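Local atomic coordinates of Gp26 (Listeria phage P40, PDB entry 4JZ5), a protein that probably hydrolyses glycosidic bonds in the peptidoglycan of Listeria cell walls, as the glycosyl hydrolase family 25 catalytic domain of a phage endolysin. Residues L116-E120 against V121-S125; S182-S186 against I187-L191. All coordinates share one frame; numbering follows the deposited sequence.

Interaction 1: L116-E120 against V121-S125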
ATOM      1  N   LEU A 116      -6.294   0.506   0.696  1.00  4.31           N
ATOM      2  CA  LEU A 116      -7.014  -0.719   0.428  1.00  4.48           C
ATOM      3  C   LEU A 116      -6.382  -1.394  -0.795  1.00  4.35           C
ATOM      4  O   LEU A 116      -6.379  -0.816  -1.889  1.00  5.07           O
ATOM      5  CB  LEU A 116      -8.475  -0.399   0.128  1.00  4.38           C
ATOM      6  CG  LEU A 116      -9.343  -1.555  -0.350  1.00  5.11           C
ATOM      7  CD1 LEU A 116      -9.322  -2.693   0.643  1.00  5.91           C
ATOM      8  CD2 LEU A 116     -10.773  -1.092  -0.578  1.00  5.86           C
ATOM      9  N   ASP A 117      -5.860  -2.605  -0.611  1.00  4.57           N
ATOM     10  CA  ASP A 117      -5.336  -3.441  -1.698  1.00  4.66           C
ATOM     11  C   ASP A 117      -6.428  -4.434  -2.060  1.00  4.56           C
ATOM     12  O   ASP A 117      -6.752  -5.344  -1.268  1.00  5.31           O
ATOM     13  CB  ASP A 117      -4.070  -4.138  -1.168  1.00  5.67           C
ATOM     14  CG  ASP A 117      -3.479  -5.170  -2.105  1.00  6.83           C
ATOM     15  OD1 ASP A 117      -4.166  -5.662  -3.001  1.00  6.98           O
ATOM     16  OD2 ASP A 117      -2.297  -5.520  -1.908  1.00  9.25           O
ATOM     17  N   TYR A 118      -7.063  -4.213  -3.212  1.00  5.17           N
ATOM     18  CA  TYR A 118      -8.239  -4.988  -3.596  1.00  5.71           C
ATOM     19  C   TYR A 118      -7.958  -5.643  -4.924  1.00  7.90           C
ATOM     20  O   TYR A 118      -8.081  -4.980  -5.970  1.00  8.37           O
ATOM     21  CB  TYR A 118      -9.520  -4.129  -3.683  1.00  7.42           C
ATOM     22  CG  TYR A 118     -10.736  -5.020  -3.674  1.00  6.48           C
ATOM     23  CD1 TYR A 118     -11.281  -5.466  -2.490  1.00  6.59           C
ATOM     24  CD2 TYR A 118     -11.284  -5.492  -4.847  1.00  7.63           C
ATOM     25  CE1 TYR A 118     -12.349  -6.339  -2.473  1.00  6.54           C
ATOM     26  CE2 TYR A 118     -12.357  -6.361  -4.840  1.00  7.15           C
ATOM     27  CZ  TYR A 118     -12.871  -6.799  -3.658  1.00  7.26           C
ATOM     28  OH  TYR A 118     -13.932  -7.676  -3.681  1.00  7.35           O
ATOM     29  N   GLU A 119      -7.572  -6.918  -4.895  1.00  7.44           N
ATOM     30  CA  GLU A 119      -7.132  -7.582  -6.114  1.00  9.27           C
ATOM     31  C   GLU A 119      -7.678  -9.003  -6.276  1.00  8.65           C
ATOM     32  O   GLU A 119      -7.274  -9.724  -7.188  1.00  9.32           O
ATOM     33  CB  GLU A 119      -5.612  -7.568  -6.168  1.00 10.77           C
ATOM     34  CG  GLU A 119      -4.945  -8.373  -5.086  1.00 10.35           C
ATOM     35  CD  GLU A 119      -3.413  -8.207  -5.093  1.00  9.21           C
ATOM     36  OE1 GLU A 119      -2.854  -7.361  -4.380  1.00  8.59           O
ATOM     37  OE2 GLU A 119      -2.731  -8.963  -5.819  1.00 12.70           O
ATOM     38  N   GLU A 120      -8.606  -9.399  -5.409  1.00  9.04           N
ATOM     39  CA  GLU A 120      -9.386 -10.620  -5.593  1.00  8.99           C
ATOM     40  C   GLU A 120     -10.738 -10.358  -4.961  1.00  7.65           C
ATOM     41  O   GLU A 120     -10.897  -9.407  -4.201  1.00  7.52           O
ATOM     42  CB  GLU A 120      -8.698 -11.841  -4.973  1.00 10.24           C
ATOM     43  CG  GLU A 120      -8.560 -11.823  -3.456  1.00  9.88           C
ATOM     44  CD  GLU A 120      -7.973 -13.124  -2.929  1.00 10.67           C
ATOM     45  OE1 GLU A 120      -8.728 -14.116  -2.813  1.00 12.85           O
ATOM     46  OE2 GLU A 120      -6.745 -13.169  -2.651  1.00 10.69           O
ATOM     47  N   VAL A 121     -11.716 -11.188  -5.294  1.00  8.17           N
ATOM     48  CA  VAL A 121     -13.081 -10.976  -4.836  1.00  7.58           C
ATOM     49  C   VAL A 121     -13.554 -12.139  -3.981  1.00  7.85           C
ATOM     50  O   VAL A 121     -13.527 -13.286  -4.421  1.00 10.09           O
ATOM     51  CB  VAL A 121     -14.046 -10.788  -6.015  1.00  9.23           C
ATOM     52  CG1 VAL A 121     -15.450 -10.520  -5.500  1.00 10.29           C
ATOM     53  CG2 VAL A 121     -13.569  -9.651  -6.918  1.00  9.92           C
ATOM     54  N   LYS A 122     -13.941 -11.844  -2.747  1.00  7.76           N
ATOM     55  CA  LYS A 122     -14.458 -12.844  -1.819  1.00  7.98           C
ATOM     56  C   LYS A 122     -15.901 -12.513  -1.433  1.00  8.01           C
ATOM     57  O   LYS A 122     -16.478 -13.136  -0.537  1.00  9.14           O
ATOM     58  CB  LYS A 122     -13.595 -12.935  -0.555  1.00  9.24           C
ATOM     59  CG  LYS A 122     -12.124 -13.286  -0.815  1.00  9.86           C
ATOM     60  CD  LYS A 122     -11.930 -14.640  -1.507  1.00 11.52           C
ATOM     61  CE  LYS A 122     -12.218 -15.834  -0.599  1.00 10.50           C
ATOM     62  NZ  LYS A 122     -11.259 -15.949   0.527  1.00 10.96           N
ATOM     63  N   LEU A 123     -16.496 -11.531  -2.099  1.00  8.47           N
ATOM     64  CA  LEU A 123     -17.850 -11.108  -1.758  1.00  8.40           C
ATOM     65  C   LEU A 123     -18.826 -12.261  -1.895  1.00  8.62           C
ATOM     66  O   LEU A 123     -18.833 -12.950  -2.915  1.00  9.92           O
ATOM     67  CB  LEU A 123     -18.313  -9.985  -2.688  1.00  8.86           C
ATOM     68  CG  LEU A 123     -17.546  -8.672  -2.629  1.00  8.22           C
ATOM     69  CD1 LEU A 123     -18.109  -7.700  -3.664  1.00 10.39           C
ATOM     70  CD2 LEU A 123     -17.599  -8.068  -1.237  1.00  7.94           C
ATOM     71  N   LYS A 124     -19.675 -12.466  -0.893  1.00  9.57           N
ATOM     72  CA  LYS A 124     -20.732 -13.468  -1.001  1.00 10.34           C
ATOM     73  C   LYS A 124     -21.818 -12.995  -1.969  1.00 11.80           C
ATOM     74  O   LYS A 124     -22.505 -13.791  -2.606  1.00 14.03           O
ATOM     75  CB  LYS A 124     -21.348 -13.786   0.363  1.00 11.64           C
ATOM     76  CG  LYS A 124     -20.390 -14.394   1.376  1.00 13.56           C
ATOM     77  CD  LYS A 124     -19.865 -15.743   0.943  1.00 15.89           C
ATOM     78  CE  LYS A 124     -19.041 -16.396   2.047  1.00 14.39           C
ATOM     79  NZ  LYS A 124     -18.332 -17.597   1.545  1.00 22.27           N
ATOM     80  N   SER A 125     -21.967 -11.684  -2.049  1.00 10.47           N
ATOM     81  CA  SER A 125     -22.822 -11.033  -3.023  1.00 11.31           C
ATOM     82  C   SER A 125     -22.420  -9.574  -2.991  1.00 10.66           C
ATOM     83  O   SER A 125     -21.649  -9.162  -2.118  1.00 11.39           O
ATOM     84  CB  SER A 125     -24.296 -11.193  -2.650  1.00 13.39           C
ATOM     85  OG  SER A 125     -24.571 -10.564  -1.414  1.00 16.68           O
TER
HETATM   86  O   HOH W   1     -13.804  -9.273  -1.472  1.00  6.30           O
HETATM   87  O   HOH W   2      -8.669 -15.954  -0.641  1.00 11.48           O
HETATM   88  O   HOH W   3     -10.561 -15.093  -4.731  1.00 25.28           O
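The phenol end of Y118 meets V121 and L123 where the chain leaves a strand. The packing is van der Waals. Y118 crosses V121 at a slant, with CE2 of Y118 4.1 Å from CG2 of V121. Y118 OH lies 3.6 Å from V121 CA and 3.9 Å from L123 CG. With CG anti to the backbone N (chi1 -163°), the Y118 ring runs forward along the loop. A carbonyl oxygen meets this ring too: E120 O stands 3.3 Å over one face, nearer its margin.

The polar links run through water. One water joins Y118 OH (2.7 Å) to K122 N, from which it accepts. E120 and K122 run alongside each other in one direction. Their charged atoms, E120 OE1 and K122 NZ, stay 4.6 Å apart, beyond a salt bridge. A second water spans them, donating to E120 OE1 (2.8 Å) and accepting from K122 NZ (2.8 Å). E120 OE2 is hydrogen-bonded to Y81 OH.

The loop leads from the C-terminal end of strand 114-117 to helix 128-143, a beta-to-alpha link that fits the family 25 barrel-like fold. Y118 is buried against V128 and C132 of that helix and meets F84, while L123 touches E131.

Interaction 2: S182-S186 against I187-L191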
ATOM      1  N   SER A 182       8.976  -0.889 -16.730  1.00  8.67           N
ATOM      2  CA  SER A 182       8.666  -1.532 -17.993  1.00 10.80           C
ATOM      3  C   SER A 182       7.344  -0.912 -18.459  1.00 10.90           C
ATOM      4  O   SER A 182       7.162   0.306 -18.378  1.00 12.16           O
ATOM      5  CB  SER A 182       8.566  -3.051 -17.777  1.00 12.02           C
ATOM      6  OG  SER A 182       8.333  -3.769 -18.975  1.00 11.47           O
ATOM      7  N   THR A 183       6.404  -1.731 -18.898  1.00 10.52           N
ATOM      8  CA  THR A 183       5.123  -1.247 -19.386  1.00 10.03           C
ATOM      9  C   THR A 183       4.398  -0.398 -18.339  1.00  8.84           C
ATOM     10  O   THR A 183       4.256  -0.821 -17.197  1.00  9.54           O
ATOM     11  CB  THR A 183       4.249  -2.444 -19.747  1.00  9.59           C
ATOM     12  OG1 THR A 183       5.001  -3.350 -20.568  1.00 11.26           O
ATOM     13  CG2 THR A 183       2.988  -2.002 -20.448  1.00 12.40           C
ATOM     14  N   LYS A 184       3.947   0.793 -18.733  1.00  9.57           N
ATOM     15  CA  LYS A 184       3.168   1.645 -17.846  1.00  9.05           C
ATOM     16  C   LYS A 184       1.723   1.170 -17.768  1.00  9.84           C
ATOM     17  O   LYS A 184       1.230   0.496 -18.665  1.00  9.62           O
ATOM     18  CB  LYS A 184       3.203   3.097 -18.329  1.00 13.40           C
ATOM     19  CG  LYS A 184       4.571   3.730 -18.192  1.00 17.51           C
ATOM     20  CD  LYS A 184       4.542   5.219 -18.478  1.00 26.19           C
ATOM     21  CE  LYS A 184       5.844   5.880 -18.060  1.00 27.80           C
ATOM     22  NZ  LYS A 184       5.824   7.344 -18.323  1.00 33.03           N
ATOM     23  N   PRO A 185       1.016   1.559 -16.705  1.00  8.68           N
ATOM     24  CA  PRO A 185      -0.405   1.230 -16.645  1.00  8.91           C
ATOM     25  C   PRO A 185      -1.160   1.809 -17.833  1.00 10.15           C
ATOM     26  O   PRO A 185      -0.789   2.843 -18.376  1.00 10.79           O
ATOM     27  CB  PRO A 185      -0.854   1.873 -15.330  1.00 10.11           C
ATOM     28  CG  PRO A 185       0.376   1.920 -14.512  1.00  9.32           C
ATOM     29  CD  PRO A 185       1.474   2.226 -15.481  1.00  8.35           C
ATOM     30  N   SER A 186      -2.236   1.142 -18.215  1.00 10.09           N
ATOM     31  CA  SER A 186      -3.072   1.615 -19.304  1.00 12.81           C
ATOM     32  C   SER A 186      -4.063   2.682 -18.851  1.00 10.31           C
ATOM     33  O   SER A 186      -4.821   3.201 -19.665  1.00 15.31           O
ATOM     34  CB  SER A 186      -3.830   0.443 -19.908  1.00 12.87           C
ATOM     35  OG  SER A 186      -4.841  -0.008 -19.027  1.00 17.16           O
ATOM     36  N   ILE A 187      -4.064   2.978 -17.554  1.00 10.21           N
ATOM     37  CA  ILE A 187      -4.942   3.972 -16.958  1.00 10.10           C
ATOM     38  C   ILE A 187      -4.097   4.970 -16.187  1.00  9.52           C
ATOM     39  O   ILE A 187      -2.957   4.683 -15.851  1.00  9.64           O
ATOM     40  CB  ILE A 187      -5.984   3.323 -16.003  1.00  9.65           C
ATOM     41  CG1 ILE A 187      -5.291   2.586 -14.852  1.00  9.67           C
ATOM     42  CG2 ILE A 187      -6.902   2.390 -16.777  1.00 11.98           C
ATOM     43  CD1 ILE A 187      -6.254   1.934 -13.879  1.00 10.42           C
ATOM     44  N   PRO A 188      -4.644   6.147 -15.896  1.00  9.77           N
ATOM     45  CA  PRO A 188      -3.870   7.107 -15.104  1.00 10.88           C
ATOM     46  C   PRO A 188      -3.545   6.569 -13.722  1.00  7.86           C
ATOM     47  O   PRO A 188      -4.335   5.821 -13.125  1.00  9.01           O
ATOM     48  CB  PRO A 188      -4.807   8.304 -14.985  1.00 12.81           C
ATOM     49  CG  PRO A 188      -5.723   8.178 -16.151  1.00 15.44           C
ATOM     50  CD  PRO A 188      -5.903   6.720 -16.388  1.00 13.03           C
ATOM     51  N   TYR A 189      -2.386   6.950 -13.213  1.00  8.48           N
ATOM     52  CA  TYR A 189      -1.970   6.527 -11.888  1.00  7.73           C
ATOM     53  C   TYR A 189      -1.368   7.693 -11.130  1.00  6.25           C
ATOM     54  O   TYR A 189      -0.884   8.660 -11.720  1.00  7.41           O
ATOM     55  CB  TYR A 189      -0.936   5.398 -11.978  1.00  9.26           C
ATOM     56  CG  TYR A 189       0.405   5.836 -12.552  1.00  8.87           C
ATOM     57  CD1 TYR A 189       1.371   6.423 -11.753  1.00  9.42           C
ATOM     58  CD2 TYR A 189       0.697   5.662 -13.897  1.00 12.09           C
ATOM     59  CE1 TYR A 189       2.579   6.837 -12.263  1.00 11.36           C
ATOM     60  CE2 TYR A 189       1.910   6.077 -14.423  1.00 12.11           C
ATOM     61  CZ  TYR A 189       2.849   6.648 -13.599  1.00 12.10           C
ATOM     62  OH  TYR A 189       4.056   7.065 -14.114  1.00 16.02           O
ATOM     63  N   ASP A 190      -1.390   7.585  -9.805  1.00  5.43           N
ATOM     64  CA  ASP A 190      -0.615   8.462  -8.939  1.00  6.06           C
ATOM     65  C   ASP A 190       0.692   7.774  -8.511  1.00  5.91           C
ATOM     66  O   ASP A 190       1.772   8.375  -8.582  1.00  6.35           O
ATOM     67  CB  ASP A 190      -1.427   8.864  -7.710  1.00  6.22           C
ATOM     68  CG  ASP A 190      -2.661   9.668  -8.055  1.00  7.04           C
ATOM     69  OD1 ASP A 190      -2.573  10.513  -8.964  1.00  8.95           O
ATOM     70  OD2 ASP A 190      -3.713   9.420  -7.431  1.00  8.18           O
ATOM     71  N   LEU A 191       0.577   6.533  -8.063  1.00  5.49           N
ATOM     72  CA  LEU A 191       1.732   5.710  -7.712  1.00  4.87           C
ATOM     73  C   LEU A 191       1.687   4.462  -8.597  1.00  4.31           C
ATOM     74  O   LEU A 191       0.650   3.819  -8.686  1.00  5.14           O
ATOM     75  CB  LEU A 191       1.643   5.328  -6.238  1.00  5.08           C
ATOM     76  CG  LEU A 191       2.811   4.545  -5.628  1.00  4.80           C
ATOM     77  CD1 LEU A 191       4.114   5.329  -5.671  1.00  5.10           C
ATOM     78  CD2 LEU A 191       2.484   4.150  -4.188  1.00  5.74           C
TER
HETATM   79  O   HOH W   4      -0.317   5.046 -16.973  1.00 17.36           O
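Y189 has chi1 at 68°, which places CG between its backbone N and carbonyl carbon and brings the ring to P185. Its chi2 of 84° sets how the ring is turned there. The two side chains are roughly perpendicular. P185 CG lies 3.8 Å from Y189 CD2, and P185 CD is 4.0 Å from Y189 CE2. K184 is a looser neighbour, its CE 4.5 Å from Y189 OH.

Between the two rings the backbone turns at S186 and I187. No direct hydrogen bond closes this turn. A water does so instead, donating to P185 O at 2.7 Å and to I187 O at 2.9 Å. The same water sits at the edge of the Y189 ring, in its plane. The S186 hydroxyl is used elsewhere: S186 OG is hydrogen-bonded to K157 NZ.

The turn belongs to the loop connecting the neighbouring parallel strands 169-172 and 191-195. This is plain surface packing. P185 and Y189 both rest on V171 of the first strand and on W192 of the second. I187 packs on D153, W156 and K157 of helix 153-158, and D153 OD2 accepts a hydrogen bond from S186 N.

Both interactions are local surface contacts in loops beside the same mixed sheet, and neither lies in the core. Their centres lie 22 Å apart and their nearest atoms about 10 Å apart, so they do not touch. They hold different elements. Interaction 1 follows strand 114-117 and faces helix 128-143. Interaction 2 precedes strand 191-195 and borders helix 153-158. Each sets a tyrosine against an apolar neighbour and uses bridging water. Only interaction 1 has a buried residue among those that touch, its tyrosine, and it also pairs opposite charges through water. In interaction 2 the tyrosine is partly exposed, its partner is a proline, and the water joins two backbone carbonyls.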